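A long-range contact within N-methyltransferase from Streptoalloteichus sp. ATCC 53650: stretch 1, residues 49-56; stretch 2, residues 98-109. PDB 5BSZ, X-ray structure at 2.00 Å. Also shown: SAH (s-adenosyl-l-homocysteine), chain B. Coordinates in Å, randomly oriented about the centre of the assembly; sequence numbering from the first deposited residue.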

ATOM      1  N   ARG A  49      43.812  22.803   1.666  1.00 23.06           N
ATOM      2  CA  ARG A  49      44.061  21.342   1.590  1.00 18.73           C
ATOM      3  C   ARG A  49      43.156  20.478   2.452  1.00 17.50           C
ATOM      4  O   ARG A  49      43.199  19.250   2.377  1.00 18.87           O
ATOM      5  CB  ARG A  49      45.521  20.987   1.900  1.00 28.51           C
ATOM      6  CG  ARG A  49      45.977  21.291   3.309  1.00 24.45           C
ATOM      7  CD  ARG A  49      47.419  20.871   3.641  1.00 26.32           C
ATOM      8  NE  ARG A  49      47.857  19.516   3.280  1.00 26.02           N
ATOM      9  CZ  ARG A  49      47.791  18.388   3.991  1.00 27.25           C
ATOM     10  NH1 ARG A  49      48.308  17.289   3.443  1.00 29.47           N
ATOM     11  NH2 ARG A  49      47.216  18.271   5.201  1.00 23.56           N
ATOM     12  N   SER A  50      42.359  21.128   3.293  1.00 20.90           N
ATOM     13  CA  SER A  50      41.415  20.447   4.143  1.00 17.15           C
ATOM     14  C   SER A  50      39.988  20.898   3.815  1.00 18.48           C
ATOM     15  O   SER A  50      39.748  22.065   3.512  1.00 15.01           O
ATOM     16  CB  SER A  50      41.688  20.694   5.622  1.00 17.03           C
ATOM     17  OG  SER A  50      41.535  22.036   5.976  1.00 17.41           O
ATOM     18  N   LEU A  51      39.077  19.932   3.888  1.00 18.05           N
ATOM     19  CA  LEU A  51      37.671  20.163   3.456  1.00 17.81           C
ATOM     20  C   LEU A  51      36.714  19.294   4.261  1.00 16.36           C
ATOM     21  O   LEU A  51      36.947  18.082   4.471  1.00 16.08           O
ATOM     22  CB  LEU A  51      37.517  19.862   1.968  1.00 16.89           C
ATOM     23  CG  LEU A  51      36.092  20.096   1.405  1.00 18.23           C
ATOM     24  CD1 LEU A  51      36.155  20.688   0.019  1.00 22.13           C
ATOM     25  CD2 LEU A  51      35.290  18.822   1.384  1.00 18.91           C
ATOM     26  N   LEU A  52      35.624  19.918   4.705  1.00 16.88           N
ATOM     27  CA  LEU A  52      34.492  19.206   5.276  1.00 14.70           C
ATOM     28  C   LEU A  52      33.217  19.283   4.406  1.00 17.84           C
ATOM     29  O   LEU A  52      32.829  20.367   3.999  1.00 15.96           O
ATOM     30  CB  LEU A  52      34.204  19.793   6.641  1.00 15.96           C
ATOM     31  CG  LEU A  52      32.901  19.323   7.292  1.00 15.26           C
ATOM     32  CD1 LEU A  52      33.021  17.902   7.808  1.00 17.99           C
ATOM     33  CD2 LEU A  52      32.362  20.194   8.387  1.00 18.42           C
ATOM     34  N   ASP A  53      32.662  18.126   4.046  1.00 17.16           N
ATOM     35  CA  ASP A  53      31.408  18.028   3.278  1.00 15.99           C
ATOM     36  C   ASP A  53      30.261  17.628   4.212  1.00 14.54           C
ATOM     37  O   ASP A  53      30.213  16.528   4.796  1.00 14.91           O
ATOM     38  CB  ASP A  53      31.564  17.082   2.090  1.00 16.91           C
ATOM     39  CG  ASP A  53      30.320  17.021   1.180  1.00 16.88           C
ATOM     40  OD1 ASP A  53      29.566  18.026   1.161  1.00 15.04           O
ATOM     41  OD2 ASP A  53      30.135  15.974   0.500  1.00 14.70           O
ATOM     42  N   VAL A  54      29.332  18.568   4.374  1.00 13.61           N
ATOM     43  CA  VAL A  54      28.220  18.483   5.319  1.00 13.71           C
ATOM     44  C   VAL A  54      26.964  17.955   4.604  1.00 17.92           C
ATOM     45  O   VAL A  54      26.556  18.500   3.586  1.00 14.86           O
ATOM     46  CB  VAL A  54      27.923  19.848   5.955  1.00 13.72           C
ATOM     47  CG1 VAL A  54      26.740  19.766   6.894  1.00 16.62           C
ATOM     48  CG2 VAL A  54      29.168  20.369   6.670  1.00 13.90           C
ATOM     49  N   ALA A  55      26.394  16.882   5.168  1.00 15.70           N
ATOM     50  CA  ALA A  55      25.350  16.048   4.543  1.00 16.42           C
ATOM     51  C   ALA A  55      25.856  15.380   3.294  1.00 17.16           C
ATOM     52  O   ALA A  55      25.247  15.489   2.241  1.00 15.97           O
ATOM     53  CB  ALA A  55      24.046  16.816   4.299  1.00 15.91           C
ATOM     54  N   CYS A  56      26.950  14.636   3.474  1.00 15.66           N
ATOM     55  CA  CYS A  56      27.736  14.109   2.396  1.00 15.93           C
ATOM     56  C   CYS A  56      27.120  12.850   1.716  1.00 15.41           C
ATOM     57  O   CYS A  56      27.626  12.396   0.715  1.00 18.13           O
ATOM     58  CB  CYS A  56      29.150  13.860   2.903  1.00 14.58           C
ATOM     59  SG  CYS A  56      29.258  12.533   4.143  1.00 18.23           S
ATOM     60  N   ASP A  98      24.182  16.267  13.192  1.00 24.31           N
ATOM     61  CA  ASP A  98      23.140  17.135  12.691  1.00 24.83           C
ATOM     62  C   ASP A  98      23.763  18.419  12.143  1.00 22.61           C
ATOM     63  O   ASP A  98      24.405  19.207  12.865  1.00 19.98           O
ATOM     64  CB  ASP A  98      22.158  17.436  13.812  1.00 25.68           C
ATOM     65  CG  ASP A  98      20.982  18.273  13.355  1.00 29.80           C
ATOM     66  OD1 ASP A  98      20.840  18.609  12.136  1.00 24.87           O
ATOM     67  OD2 ASP A  98      20.287  18.700  14.297  1.00 32.30           O
ATOM     68  N   MET A  99      23.537  18.623  10.854  1.00 19.00           N
ATOM     69  CA  MET A  99      24.095  19.782  10.133  1.00 19.54           C
ATOM     70  C   MET A  99      23.651  21.077  10.769  1.00 15.98           C
ATOM     71  O   MET A  99      24.298  22.107  10.585  1.00 18.12           O
ATOM     72  CB  MET A  99      23.678  19.772   8.631  1.00 20.37           C
ATOM     73  CG  MET A  99      22.184  19.795   8.381  1.00 26.88           C
ATOM     74  SD  MET A  99      21.552  19.535   6.661  1.00 32.85           S
ATOM     75  CE  MET A  99      22.514  20.865   6.074  1.00 22.45           C
ATOM     76  N   PHE A 100      22.527  21.053  11.477  1.00 16.60           N
ATOM     77  CA  PHE A 100      21.975  22.254  12.075  1.00 19.22           C
ATOM     78  C   PHE A 100      22.689  22.713  13.325  1.00 20.95           C
ATOM     79  O   PHE A 100      22.563  23.879  13.695  1.00 22.76           O
ATOM     80  CB  PHE A 100      20.469  22.114  12.344  1.00 19.61           C
ATOM     81  CG  PHE A 100      19.729  21.894  11.082  1.00 21.19           C
ATOM     82  CD1 PHE A 100      19.806  22.846  10.085  1.00 21.08           C
ATOM     83  CD2 PHE A 100      19.109  20.696  10.834  1.00 21.21           C
ATOM     84  CE1 PHE A 100      19.222  22.608   8.877  1.00 24.68           C
ATOM     85  CE2 PHE A 100      18.509  20.465   9.612  1.00 24.57           C
ATOM     86  CZ  PHE A 100      18.567  21.421   8.651  1.00 20.85           C
ATOM     87  N   ASP A 101      23.364  21.793  13.996  1.00 22.49           N
ATOM     88  CA  ASP A 101      24.121  22.150  15.189  1.00 22.54           C
ATOM     89  C   ASP A 101      25.103  21.007  15.483  1.00 19.61           C
ATOM     90  O   ASP A 101      24.703  19.918  15.943  1.00 23.69           O
ATOM     91  CB  ASP A 101      23.143  22.395  16.331  1.00 24.36           C
ATOM     92  CG  ASP A 101      23.857  22.857  17.604  1.00 25.45           C
ATOM     93  OD1 ASP A 101      23.676  22.233  18.655  1.00 26.53           O
ATOM     94  OD2 ASP A 101      24.728  23.723  17.474  1.00 28.48           O
ATOM     95  N   PHE A 102      26.324  21.164  14.994  1.00 17.05           N
ATOM     96  CA  PHE A 102      27.370  20.158  15.162  1.00 17.87           C
ATOM     97  C   PHE A 102      28.670  20.947  15.496  1.00 16.07           C
ATOM     98  O   PHE A 102      28.777  22.161  15.259  1.00 16.41           O
ATOM     99  CB  PHE A 102      27.544  19.278  13.903  1.00 18.05           C
ATOM    100  CG  PHE A 102      28.090  20.006  12.706  1.00 22.47           C
ATOM    101  CD1 PHE A 102      27.257  20.675  11.821  1.00 22.67           C
ATOM    102  CD2 PHE A 102      29.461  20.019  12.450  1.00 23.12           C
ATOM    103  CE1 PHE A 102      27.766  21.394  10.751  1.00 22.73           C
ATOM    104  CE2 PHE A 102      29.972  20.724  11.383  1.00 19.23           C
ATOM    105  CZ  PHE A 102      29.128  21.408  10.517  1.00 24.82           C
ATOM    106  N   ASP A 103      29.646  20.238  16.033  1.00 19.34           N
ATOM    107  CA  ASP A 103      30.949  20.836  16.395  1.00 21.86           C
ATOM    108  C   ASP A 103      31.929  19.677  16.447  1.00 21.56           C
ATOM    109  O   ASP A 103      31.764  18.732  17.196  1.00 19.86           O
ATOM    110  CB  ASP A 103      30.830  21.535  17.749  1.00 25.10           C
ATOM    111  CG  ASP A 103      30.295  22.939  17.605  1.00 32.59           C
ATOM    112  OD1 ASP A 103      31.017  23.777  17.012  1.00 40.45           O
ATOM    113  OD2 ASP A 103      29.143  23.198  18.046  1.00 37.65           O
ATOM    114  N   LEU A 104      32.924  19.758  15.594  1.00 19.58           N
ATOM    115  CA  LEU A 104      33.882  18.705  15.383  1.00 21.20           C
ATOM    116  C   LEU A 104      35.200  19.063  16.133  1.00 25.25           C
ATOM    117  O   LEU A 104      36.095  18.270  16.093  1.00 24.82           O
ATOM    118  CB  LEU A 104      34.197  18.646  13.890  1.00 20.34           C
ATOM    119  CG  LEU A 104      33.001  18.339  12.987  1.00 22.65           C
ATOM    120  CD1 LEU A 104      33.487  18.050  11.582  1.00 19.29           C
ATOM    121  CD2 LEU A 104      32.208  17.132  13.472  1.00 26.41           C
ATOM    122  N   GLY A 105      35.334  20.253  16.718  1.00 21.46           N
ATOM    123  CA  GLY A 105      36.540  20.617  17.473  1.00 24.86           C
ATOM    124  C   GLY A 105      37.752  20.912  16.605  1.00 28.74           C
ATOM    125  O   GLY A 105      38.854  20.793  17.081  1.00 26.82           O
ATOM    126  N   ARG A 106      37.559  21.238  15.321  1.00 22.80           N
ATOM    127  CA  ARG A 106      38.616  21.656  14.396  1.00 20.85           C
ATOM    128  C   ARG A 106      38.008  22.510  13.312  1.00 20.58           C
ATOM    129  O   ARG A 106      36.761  22.572  13.145  1.00 24.32           O
ATOM    130  CB  ARG A 106      39.330  20.463  13.736  1.00 19.56           C
ATOM    131  CG  ARG A 106      38.368  19.652  12.822  1.00 20.56           C
ATOM    132  CD  ARG A 106      39.167  18.762  11.875  1.00 19.46           C
ATOM    133  NE  ARG A 106      39.960  19.542  10.946  1.00 20.01           N
ATOM    134  CZ  ARG A 106      40.757  19.016  10.042  1.00 19.20           C
ATOM    135  NH1 ARG A 106      40.956  17.708  10.020  1.00 20.59           N
ATOM    136  NH2 ARG A 106      41.441  19.838   9.257  1.00 22.02           N
ATOM    137  N   VAL A 107      38.894  23.150  12.559  1.00 20.47           N
ATOM    138  CA  VAL A 107      38.558  23.865  11.362  1.00 21.74           C
ATOM    139  C   VAL A 107      39.169  23.199  10.142  1.00 21.17           C
ATOM    140  O   VAL A 107      39.992  22.281  10.240  1.00 20.28           O
ATOM    141  CB  VAL A 107      38.906  25.364  11.473  1.00 25.47           C
ATOM    142  CG1 VAL A 107      38.175  25.949  12.689  1.00 27.73           C
ATOM    143  CG2 VAL A 107      40.418  25.577  11.581  1.00 27.54           C
ATOM    144  N   PHE A 108      38.725  23.691   8.990  1.00 17.22           N
ATOM    145  CA  PHE A 108      39.070  23.176   7.687  1.00 17.77           C
ATOM    146  C   PHE A 108      39.255  24.391   6.790  1.00 18.51           C
ATOM    147  O   PHE A 108      38.630  25.406   7.041  1.00 18.81           O
ATOM    148  CB  PHE A 108      37.929  22.330   7.112  1.00 21.31           C
ATOM    149  CG  PHE A 108      37.595  21.118   7.917  1.00 18.22           C
ATOM    150  CD1 PHE A 108      36.749  21.212   8.991  1.00 18.68           C
ATOM    151  CD2 PHE A 108      38.060  19.883   7.562  1.00 18.16           C
ATOM    152  CE1 PHE A 108      36.397  20.096   9.730  1.00 19.43           C
ATOM    153  CE2 PHE A 108      37.761  18.778   8.327  1.00 18.45           C
ATOM    154  CZ  PHE A 108      36.938  18.857   9.398  1.00 16.42           C
ATOM    155  N   ASP A 109      40.067  24.289   5.729  1.00 19.10           N
ATOM    156  CA  ASP A 109      40.203  25.389   4.772  1.00 17.64           C
ATOM    157  C   ASP A 109      38.889  25.703   4.017  1.00 18.79           C
ATOM    158  O   ASP A 109      38.641  26.832   3.654  1.00 17.89           O
ATOM    159  CB  ASP A 109      41.258  25.047   3.721  1.00 18.92           C
ATOM    160  CG  ASP A 109      42.674  24.910   4.358  1.00 23.29           C
ATOM    161  OD1 ASP A 109      42.896  25.689   5.278  1.00 22.94           O
ATOM    162  OD2 ASP A 109      43.461  24.001   4.026  1.00 22.83           O
TER
HETATM  163  N   SAH B 301      25.362  16.160  -0.485  1.00 24.51           N
HETATM  164  CA  SAH B 301      24.950  14.769  -0.905  1.00 24.52           C
HETATM  165  CB  SAH B 301      23.674  14.244  -0.212  1.00 21.33           C
HETATM  166  CG  SAH B 301      22.343  14.189  -0.922  1.00 24.60           C
HETATM  167  SD  SAH B 301      20.954  13.539  -0.058  1.00 19.83           S
HETATM  168  C   SAH B 301      24.960  14.801  -2.404  1.00 25.41           C
HETATM  169  O   SAH B 301      25.074  15.821  -3.072  1.00 20.61           O
HETATM  170  OXT SAH B 301      25.008  13.764  -2.993  1.00 24.40           O
HETATM  171  C5' SAH B 301      20.736  14.567   1.370  1.00 20.97           C
HETATM  172  C4' SAH B 301      21.511  13.969   2.560  1.00 21.28           C
HETATM  173  O4' SAH B 301      21.404  14.824   3.713  1.00 22.79           O
HETATM  174  C3' SAH B 301      20.951  12.629   3.028  1.00 20.00           C
HETATM  175  O3' SAH B 301      22.013  11.682   2.968  1.00 17.62           O
HETATM  176  C2' SAH B 301      20.512  12.789   4.475  1.00 21.02           C
HETATM  177  O2' SAH B 301      20.821  11.628   5.287  1.00 20.30           O
HETATM  178  C1' SAH B 301      21.268  14.028   4.880  1.00 22.10           C
HETATM  179  N9  SAH B 301      20.638  14.828   5.948  1.00 25.36           N
HETATM  180  C8  SAH B 301      19.313  15.129   6.096  1.00 24.79           C
HETATM  181  N7  SAH B 301      19.121  15.865   7.214  1.00 28.41           N
HETATM  182  C5  SAH B 301      20.340  15.996   7.799  1.00 22.02           C
HETATM  183  C6  SAH B 301      20.831  16.641   9.014  1.00 20.57           C
HETATM  184  N6  SAH B 301      19.906  17.271   9.763  1.00 22.95           N
HETATM  185  N1  SAH B 301      22.161  16.585   9.253  1.00 20.07           N
HETATM  186  C2  SAH B 301      23.017  15.914   8.475  1.00 17.33           C
HETATM  187  N3  SAH B 301      22.654  15.296   7.337  1.00 19.29           N
HETATM  188  C4  SAH B 301      21.351  15.316   6.965  1.00 20.90           C
HETATM  189  O   HOH W   1      43.023  22.665   8.359  1.00 32.68           O

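The apolar centre forms where strand 50-54 lies against an irregular stretch 2. L52, whose CA-to-CB bond points toward that stretch, meets three residues. Its CB sits 3.7 Å from the centroid of the F108 ring and only 7° off the ring normal, a CH-pi contact over the ring face; CD1 reaches L104 CD1 at 3.8 Å and CD2 reaches F102 CE2 at 3.9 Å. The F102 ring also touches V54, with CZ 4.0 Å from V54 CG2, so one ring bridges two strand residues of the same orientation. V54 CG1 then packs on M99 CB at 3.5 Å.

Near M99 the contact borders the ligand. M99 N donates to SAH N1 (2.9 Å, 170°), while A55 O accepts from SAH N (2.8 Å), so both stretches bind the same cofactor product, as befits a methyltransferase.

The polar edge lies at the other end, where the CA atoms of S50 and F108 are 5.1 Å apart. D109 N donates to S50 OG (2.7 Å, 159°). In return, D109 OD2 accepts from R49 N (2.7 Å, 179°) and from S50 N (3.2 Å, 150°), one carboxylate oxygen thus serving two successive backbone amides. Water 1 hydrogen-bonds S50 OG at 2.9 Å and, weakly, accepts from R106 NH2 at 3.4 Å.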